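Local coordinates for protein prolyl-tRNA synthetase (Naegleria fowleri, PDB 6NAB) that probably catalyses the ATP-dependent attachment of proline to its cognate tRNA, first activating the amino acid as prolyl-adenylate, at residues A115-S120 / W145-R150; R163-Q168 / G270-T275. All coordinates share one frame; numbering follows the deposited sequence.

Both interactions build the proline-activating site of the class II core, and both touch the bound proline and AMP. Interaction 1 bonds the proline carboxylate and the AMP phosphate through Arg150, and the proline nitrogen through Thr119. Interaction 2 holds the adenine and ribose. Their centres lie about 10 Å apart. Strands 140-149 and 164-174 are antiparallel neighbours, the pair expected for class II motif 2, and each supplies one segment. They join where Val148 N lies 2.8 Å from Phe165 O, probably a hydrogen bond. Asn147 ND2 and Glu164 OE2, 2.9 Å apart, probably make a second. Both contacts also reach the second subunit.

Interaction 1 (A115-S120 / W145-R150); sequences ALRPTS and WTNVVR. With PRO (proline), chain N; AMP (adenosine monophosphate), chain M.
Pro118 O is gripped side-on by Arg150. Arg150 NE reaches Pro118 O at 2.9 Å and Arg150 NH2 at 3.1 Å, with the oxygen near the guanidinium plane. Thr119, Ser120 and Glu121 fit the TXE motif of class IIa prolyl-tRNA synthetases, and Arg150, just after strand 140-149, is the probable motif 2 arginine. The extended Arg150 chain carries the flat group into the active site. There Arg150 NH2 also donates to PRO OXT at 2.7 Å, and Arg150 NH1 to AMP O1P at 3.0 Å. Pro118 O, with the two ligand oxygens, fixes the rotation of a guanidinium that ties amino acid to nucleotide. Thr119 OG1 accepts from PRO N and is also hydrogen-bonded to Glu121, which itself bonds the proline.

At the other end Arg117 turns back to strand 140-149. With chi1 at 74° its CG is tucked over its own backbone, and the chain then runs extended past Val148 CG1. Arg117 NE donates to Asn147 O at 2.7 Å, while Arg117 NH2 donates to Asn147 OD1, almost exactly in the guanidinium plane. The amide plane is turned 69° from that plane. Thr146 CB lies over one guanidinium face. Between these two grips Val149 N bonds Arg117 O at 3.1 Å. Leu116 CD1 packs on Val149 CG2, and one water donates to both Leu116 O, at 2.6 Å, and Val149 O.

Interaction 2 (R163-Q168 / G270-T275); sequences REFYWQ and GLSTRT. With AMP (adenosine monophosphate), chain M; PRO (proline), chain N.
Phe165 lays one ring face over the adenine of AMP and touches Ser272 CB with CD1 at 3.7 Å. A chi1 of 58° folds the ring back beside its own backbone and against the base. AMP C5 is 3.5 Å from the plane of the Phe165 ring, offset toward the rim. From the opposite side of the base Arg274 brings its guanidinium over AMP N9. The adenine is thus held between an aromatic ring and an arginine, as expected for motifs 2 and 3 of class II synthetases.

Ser272 reads the edge of the base. Ser272 OG donates to AMP N3 at 2.6 Å and accepts from Arg274 N at 2.9 Å, a capping bond at the turn into helix 274-283. The bond to the nucleotide and the start of the helix therefore share one oxygen. Gly270 O accepts from AMP O3' at 2.8 Å. Trp167 turns an edge to the ligands: Trp167 CH2 is 3.5 Å from PRO OXT, and its CB rests on Leu271 O.

The backbones pair antiparallel. Trp167 and Ser272 form a non-hydrogen-bonded pair, Gln168 and Leu271 a hydrogen-bonded one. Gln168 N donates to Leu271 O at 3.1 Å, and the return bond from Leu271 N to Gln168 O is weak. Beyond the pairing Thr273 N bonds Tyr166 O at 2.9 Å. Gln168 OE1 is hydrogen-bonded to Tyr191 OH.

Strand 164-174 thus runs between strands 140-149 and 261-272. Leu271 packs on Tyr191, Val194 and Tyr195 of helix 177-198 and on Val58 of helix 49-68, and Thr273 rests on Trp55 of helix 49-68.

Interaction 1 (A115-S120 / W145-R150)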
loop_
_atom_site.group_PDB
_atom_site.type_symbol
_atom_site.label_atom_id
_atom_site.label_comp_id
_atom_site.label_asym_id
_atom_site.label_seq_id
_atom_site.Cartn_x
_atom_site.Cartn_y
_atom_site.Cartn_z
ATOM N N ALA B 115 6.043 -16.957 -11.503
ATOM C CA ALA B 115 5.846 -15.726 -12.245
ATOM C C ALA B 115 5.429 -14.590 -11.319
ATOM O O ALA B 115 4.816 -14.812 -10.271
ATOM C CB ALA B 115 4.781 -15.934 -13.325
ATOM N N LEU B 116 5.750 -13.365 -11.726
ATOM C CA LEU B 116 5.254 -12.172 -11.056
ATOM C C LEU B 116 3.895 -11.796 -11.638
ATOM O O LEU B 116 3.695 -11.851 -12.856
ATOM C CB LEU B 116 6.239 -11.011 -11.219
ATOM C CG LEU B 116 7.678 -11.250 -10.759
ATOM C CD1 LEU B 116 8.499 -9.972 -10.910
ATOM C CD2 LEU B 116 7.676 -11.731 -9.319
ATOM N N ARG B 117 2.974 -11.411 -10.766
ATOM C CA ARG B 117 1.604 -11.142 -11.169
ATOM C C ARG B 117 1.545 -10.034 -12.221
ATOM O O ARG B 117 2.053 -8.922 -11.983
ATOM C CB ARG B 117 0.739 -10.770 -9.952
ATOM C CG ARG B 117 0.945 -9.391 -9.356
ATOM C CD ARG B 117 0.091 -9.124 -8.113
ATOM N NE ARG B 117 0.842 -8.197 -7.277
ATOM C CZ ARG B 117 0.858 -8.170 -5.955
ATOM N NH1 ARG B 117 0.126 -9.020 -5.231
ATOM N NH2 ARG B 117 1.638 -7.272 -5.357
ATOM N N PRO B 118 0.979 -10.294 -13.388
ATOM C CA PRO B 118 0.648 -9.196 -14.320
ATOM C C PRO B 118 -0.721 -8.614 -14.020
ATOM O O PRO B 118 -1.081 -7.541 -14.525
ATOM C CB PRO B 118 0.690 -9.892 -15.683
ATOM C CG PRO B 118 0.205 -11.268 -15.379
ATOM C CD PRO B 118 0.736 -11.613 -13.996
ATOM N N THR B 119 -1.501 -9.362 -13.231
ATOM C CA THR B 119 -2.887 -9.128 -12.825
ATOM C C THR B 119 -3.274 -10.372 -12.032
ATOM O O THR B 119 -2.631 -11.408 -12.213
ATOM C CB THR B 119 -3.832 -8.894 -14.023
ATOM O OG1 THR B 119 -5.172 -8.695 -13.540
ATOM C CG2 THR B 119 -3.806 -10.079 -15.012
ATOM N N SER B 120 -4.301 -10.314 -11.173
ATOM C CA SER B 120 -4.461 -11.348 -10.143
ATOM C C SER B 120 -5.653 -12.286 -10.344
ATOM O O SER B 120 -5.971 -13.045 -9.420
ATOM C CB SER B 120 -4.564 -10.697 -8.765
ATOM O OG SER B 120 -3.378 -9.978 -8.480
ATOM N N TRP B 145 -4.759 -3.001 -3.176
ATOM C CA TRP B 145 -3.818 -1.972 -3.631
ATOM C C TRP B 145 -2.436 -2.606 -3.701
ATOM O O TRP B 145 -1.842 -2.905 -2.664
ATOM C CB TRP B 145 -3.806 -0.769 -2.684
ATOM C CG TRP B 145 -5.144 -0.054 -2.600
ATOM C CD1 TRP B 145 -6.140 -0.284 -1.695
ATOM C CD2 TRP B 145 -5.623 0.983 -3.472
ATOM N NE1 TRP B 145 -7.200 0.558 -1.934
ATOM C CE2 TRP B 145 -6.916 1.332 -3.030
ATOM C CE3 TRP B 145 -5.088 1.636 -4.594
ATOM C CZ2 TRP B 145 -7.686 2.319 -3.661
ATOM C CZ3 TRP B 145 -5.854 2.616 -5.220
ATOM C CH2 TRP B 145 -7.139 2.944 -4.755
ATOM N N THR B 146 -1.925 -2.833 -4.914
ATOM C CA THR B 146 -0.700 -3.611 -5.059
ATOM C C THR B 146 0.143 -3.072 -6.207
ATOM O O THR B 146 -0.298 -2.241 -7.000
ATOM C CB THR B 146 -0.978 -5.107 -5.345
ATOM O OG1 THR B 146 -1.506 -5.241 -6.671
ATOM C CG2 THR B 146 -1.972 -5.691 -4.429
ATOM N N ASN B 147 1.352 -3.616 -6.322
ATOM C CA ASN B 147 2.187 -3.418 -7.494
ATOM C C ASN B 147 2.024 -4.597 -8.453
ATOM O O ASN B 147 1.766 -5.731 -8.045
ATOM C CB ASN B 147 3.666 -3.246 -7.104
ATOM C CG ASN B 147 4.205 -4.405 -6.266
ATOM O OD1 ASN B 147 3.451 -5.159 -5.650
ATOM N ND2 ASN B 147 5.523 -4.545 -6.250
ATOM N N VAL B 148 2.143 -4.317 -9.741
ATOM C CA VAL B 148 2.041 -5.356 -10.752
ATOM C C VAL B 148 3.159 -5.150 -11.761
ATOM O O VAL B 148 3.709 -4.056 -11.902
ATOM C CB VAL B 148 0.655 -5.371 -11.433
ATOM C CG1 VAL B 148 -0.314 -6.208 -10.598
ATOM C CG2 VAL B 148 0.125 -3.975 -11.538
ATOM N N VAL B 149 3.508 -6.233 -12.449
ATOM C CA VAL B 149 4.633 -6.272 -13.387
ATOM C C VAL B 149 4.146 -6.741 -14.754
ATOM O O VAL B 149 3.591 -7.840 -14.883
ATOM C CB VAL B 149 5.755 -7.187 -12.866
ATOM C CG1 VAL B 149 6.853 -7.345 -13.891
ATOM C CG2 VAL B 149 6.318 -6.655 -11.494
ATOM N N ARG B 150 4.371 -5.920 -15.774
ATOM C CA ARG B 150 4.140 -6.316 -17.160
ATOM C C ARG B 150 5.376 -5.919 -17.941
ATOM O O ARG B 150 5.700 -4.729 -18.034
ATOM C CB ARG B 150 2.884 -5.652 -17.736
ATOM C CG ARG B 150 1.591 -6.145 -17.063
ATOM C CD ARG B 150 0.307 -5.534 -17.661
ATOM N NE ARG B 150 -0.852 -5.813 -16.795
ATOM C CZ ARG B 150 -2.117 -5.501 -17.076
ATOM N NH1 ARG B 150 -2.433 -4.888 -18.224
ATOM N NH2 ARG B 150 -3.077 -5.796 -16.198
HETATM N N PRO N . -7.482 -7.255 -14.019
HETATM C CA PRO N . -8.010 -6.338 -15.037
HETATM C C PRO N . -6.909 -5.815 -15.958
HETATM O O PRO N . -7.173 -5.010 -16.863
HETATM C CB PRO N . -8.623 -5.199 -14.208
HETATM C CG PRO N . -7.867 -5.252 -12.883
HETATM C CD PRO N . -7.638 -6.720 -12.651
HETATM O OXT PRO N . -5.739 -6.199 -15.826
HETATM P P AMP M . -5.684 -3.014 -19.050
HETATM O O1P AMP M . -5.434 -4.508 -18.579
HETATM O O2P AMP M . -4.932 -2.520 -20.324
HETATM O O3P AMP M . -7.191 -2.790 -19.114
HETATM O "O5'" AMP M . -5.258 -2.002 -17.891
HETATM C "C5'" AMP M . -5.717 -2.160 -16.551
HETATM C "C4'" AMP M . -5.381 -0.950 -15.719
HETATM O "O4'" AMP M . -3.934 -0.833 -15.634
HETATM C "C3'" AMP M . -5.881 0.370 -16.297
HETATM O "O3'" AMP M . -6.230 1.263 -15.239
HETATM C "C2'" AMP M . -4.665 0.885 -17.079
HETATM O "O2'" AMP M . -4.629 2.282 -17.226
HETATM C "C1'" AMP M . -3.499 0.376 -16.233
HETATM N N9 AMP M . -2.271 0.062 -16.979
HETATM C C8 AMP M . -2.104 -0.946 -17.891
HETATM N N7 AMP M . -0.858 -1.136 -18.260
HETATM C C5 AMP M . -0.157 -0.176 -17.551
HETATM C C6 AMP M . 1.217 0.134 -17.475
HETATM N N6 AMP M . 2.169 -0.535 -18.138
HETATM N N1 AMP M . 1.589 1.150 -16.660
HETATM C C2 AMP M . 0.646 1.798 -15.970
HETATM N N3 AMP M . -0.678 1.591 -15.955
HETATM C C4 AMP M . -1.015 0.584 -16.766
HETATM O O HOH W 1 4.934 -10.405 -14.697
#

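Interaction 2 (R163-Q168 / G270-T275)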
loop_
_atom_site.group_PDB
_atom_site.type_symbol
_atom_site.label_atom_id
_atom_site.label_comp_id
_atom_site.label_asym_id
_atom_site.label_seq_id
_atom_site.Cartn_x
_atom_site.Cartn_y
_atom_site.Cartn_z
ATOM N N ARG B 163 6.976 -0.680 -16.492
ATOM C CA ARG B 163 7.020 -2.135 -16.393
ATOM C C ARG B 163 6.633 -2.628 -15.004
ATOM O O ARG B 163 6.116 -3.747 -14.874
ATOM C CB ARG B 163 8.401 -2.633 -16.825
ATOM C CG ARG B 163 8.567 -2.408 -18.330
ATOM C CD ARG B 163 9.809 -2.986 -18.970
ATOM N NE ARG B 163 9.678 -2.824 -20.418
ATOM C CZ ARG B 163 10.094 -1.760 -21.107
ATOM N NH1 ARG B 163 10.714 -0.755 -20.497
ATOM N NH2 ARG B 163 9.896 -1.711 -22.413
ATOM N N GLU B 164 6.859 -1.828 -13.967
ATOM C CA GLU B 164 6.189 -2.013 -12.688
ATOM C C GLU B 164 5.272 -0.816 -12.516
ATOM O O GLU B 164 5.696 0.320 -12.741
ATOM C CB GLU B 164 7.166 -2.102 -11.503
ATOM C CG GLU B 164 6.438 -2.199 -10.163
ATOM C CD GLU B 164 7.378 -2.155 -8.956
ATOM O OE1 GLU B 164 8.523 -1.676 -9.097
ATOM O OE2 GLU B 164 6.961 -2.611 -7.869
ATOM N N PHE B 165 4.018 -1.062 -12.160
ATOM C CA PHE B 165 3.117 0.029 -11.824
ATOM C C PHE B 165 2.273 -0.372 -10.619
ATOM O O PHE B 165 2.271 -1.528 -10.185
ATOM C CB PHE B 165 2.258 0.456 -13.034
ATOM C CG PHE B 165 1.406 -0.653 -13.644
ATOM C CD1 PHE B 165 0.078 -0.808 -13.278
ATOM C CD2 PHE B 165 1.913 -1.465 -14.641
ATOM C CE1 PHE B 165 -0.720 -1.776 -13.875
ATOM C CE2 PHE B 165 1.116 -2.454 -15.250
ATOM C CZ PHE B 165 -0.197 -2.607 -14.854
ATOM N N TYR B 166 1.582 0.616 -10.067
ATOM C CA TYR B 166 0.800 0.479 -8.853
ATOM C C TYR B 166 -0.648 0.756 -9.204
ATOM O O TYR B 166 -0.935 1.639 -10.013
ATOM C CB TYR B 166 1.314 1.443 -7.760
ATOM C CG TYR B 166 2.814 1.320 -7.640
ATOM C CD1 TYR B 166 3.388 0.289 -6.917
ATOM C CD2 TYR B 166 3.655 2.177 -8.340
ATOM C CE1 TYR B 166 4.760 0.144 -6.843
ATOM C CE2 TYR B 166 5.037 2.042 -8.274
ATOM C CZ TYR B 166 5.579 1.021 -7.530
ATOM O OH TYR B 166 6.938 0.877 -7.468
ATOM N N TRP B 167 -1.553 -0.022 -8.623
ATOM C CA TRP B 167 -2.960 0.099 -8.972
ATOM C C TRP B 167 -3.810 -0.368 -7.795
ATOM O O TRP B 167 -3.294 -0.783 -6.751
ATOM C CB TRP B 167 -3.249 -0.675 -10.276
ATOM C CG TRP B 167 -3.288 -2.203 -10.186
ATOM C CD1 TRP B 167 -3.001 -3.001 -9.090
ATOM C CD2 TRP B 167 -3.667 -3.100 -11.238
ATOM N NE1 TRP B 167 -3.185 -4.335 -9.415
ATOM C CE2 TRP B 167 -3.600 -4.419 -10.720
ATOM C CE3 TRP B 167 -4.068 -2.917 -12.575
ATOM C CZ2 TRP B 167 -3.899 -5.544 -11.497
ATOM C CZ3 TRP B 167 -4.363 -4.031 -13.339
ATOM C CH2 TRP B 167 -4.265 -5.330 -12.806
ATOM N N GLN B 168 -5.119 -0.256 -7.958
ATOM C CA GLN B 168 -6.053 -1.138 -7.287
ATOM C C GLN B 168 -6.659 -2.056 -8.335
ATOM O O GLN B 168 -6.829 -1.674 -9.494
ATOM C CB GLN B 168 -7.159 -0.372 -6.537
ATOM C CG GLN B 168 -7.987 0.614 -7.375
ATOM C CD GLN B 168 -9.026 -0.059 -8.302
ATOM O OE1 GLN B 168 -9.296 0.437 -9.400
ATOM N NE2 GLN B 168 -9.585 -1.192 -7.872
ATOM N N GLY B 270 -9.732 -2.104 -12.748
ATOM C CA GLY B 270 -8.452 -1.578 -12.311
ATOM C C GLY B 270 -8.135 -0.149 -12.720
ATOM O O GLY B 270 -8.413 0.279 -13.845
ATOM N N LEU B 271 -7.526 0.592 -11.800
ATOM C CA LEU B 271 -7.080 1.965 -12.007
ATOM C C LEU B 271 -5.652 2.073 -11.472
ATOM O O LEU B 271 -5.385 1.623 -10.350
ATOM C CB LEU B 271 -8.009 2.939 -11.260
ATOM C CG LEU B 271 -7.768 4.448 -11.387
ATOM C CD1 LEU B 271 -8.341 4.926 -12.722
ATOM C CD2 LEU B 271 -8.340 5.237 -10.206
ATOM N N SER B 272 -4.742 2.690 -12.240
ATOM C CA SER B 272 -3.316 2.651 -11.900
ATOM C C SER B 272 -2.715 4.052 -11.803
ATOM O O SER B 272 -3.378 5.068 -12.040
ATOM C CB SER B 272 -2.514 1.848 -12.931
ATOM O OG SER B 272 -2.225 2.639 -14.079
ATOM N N THR B 273 -1.408 4.087 -11.497
ATOM C CA THR B 273 -0.642 5.331 -11.503
ATOM C C THR B 273 -0.507 5.944 -12.899
ATOM O O THR B 273 0.085 7.016 -13.029
ATOM C CB THR B 273 0.738 5.108 -10.865
ATOM O OG1 THR B 273 1.310 3.856 -11.294
ATOM C CG2 THR B 273 0.592 5.102 -9.339
ATOM N N ARG B 274 -1.067 5.316 -13.943
ATOM C CA ARG B 274 -1.208 6.013 -15.218
ATOM C C ARG B 274 -1.950 7.340 -15.042
ATOM O O ARG B 274 -1.664 8.319 -15.750
ATOM C CB ARG B 274 -1.941 5.101 -16.208
ATOM C CG ARG B 274 -2.409 5.787 -17.479
ATOM C CD ARG B 274 -2.985 4.763 -18.471
ATOM N NE ARG B 274 -1.959 3.851 -18.973
ATOM C CZ ARG B 274 -2.214 2.816 -19.768
ATOM N NH1 ARG B 274 -3.470 2.569 -20.143
ATOM N NH2 ARG B 274 -1.217 2.027 -20.179
ATOM N N THR B 275 -2.891 7.384 -14.089
ATOM C CA THR B 275 -3.624 8.603 -13.735
ATOM C C THR B 275 -2.711 9.806 -13.585
ATOM O O THR B 275 -3.049 10.912 -14.026
ATOM C CB THR B 275 -4.388 8.415 -12.422
ATOM O OG1 THR B 275 -3.491 7.927 -11.397
ATOM C CG2 THR B 275 -5.569 7.444 -12.611
HETATM P P AMP M . -5.684 -3.014 -19.050
HETATM O O1P AMP M . -5.434 -4.508 -18.579
HETATM O O2P AMP M . -4.932 -2.520 -20.324
HETATM O O3P AMP M . -7.191 -2.790 -19.114
HETATM O "O5'" AMP M . -5.258 -2.002 -17.891
HETATM C "C5'" AMP M . -5.717 -2.160 -16.551
HETATM C "C4'" AMP M . -5.381 -0.950 -15.719
HETATM O "O4'" AMP M . -3.934 -0.833 -15.634
HETATM C "C3'" AMP M . -5.881 0.370 -16.297
HETATM O "O3'" AMP M . -6.230 1.263 -15.239
HETATM C "C2'" AMP M . -4.665 0.885 -17.079
HETATM O "O2'" AMP M . -4.629 2.282 -17.226
HETATM C "C1'" AMP M . -3.499 0.376 -16.233
HETATM N N9 AMP M . -2.271 0.062 -16.979
HETATM C C8 AMP M . -2.104 -0.946 -17.891
HETATM N N7 AMP M . -0.858 -1.136 -18.260
HETATM C C5 AMP M . -0.157 -0.176 -17.551
HETATM C C6 AMP M . 1.217 0.134 -17.475
HETATM N N6 AMP M . 2.169 -0.535 -18.138
HETATM N N1 AMP M . 1.589 1.150 -16.660
HETATM C C2 AMP M . 0.646 1.798 -15.970
HETATM N N3 AMP M . -0.678 1.591 -15.955
HETATM C C4 AMP M . -1.015 0.584 -16.766
HETATM N N PRO N . -7.482 -7.255 -14.019
HETATM C CA PRO N . -8.010 -6.338 -15.037
HETATM C C PRO N . -6.909 -5.815 -15.958
HETATM O O PRO N . -7.173 -5.010 -16.863
HETATM C CB PRO N . -8.623 -5.199 -14.208
HETATM C CG PRO N . -7.867 -5.252 -12.883
HETATM C CD PRO N . -7.638 -6.720 -12.651
HETATM O OXT PRO N . -5.739 -6.199 -15.826
#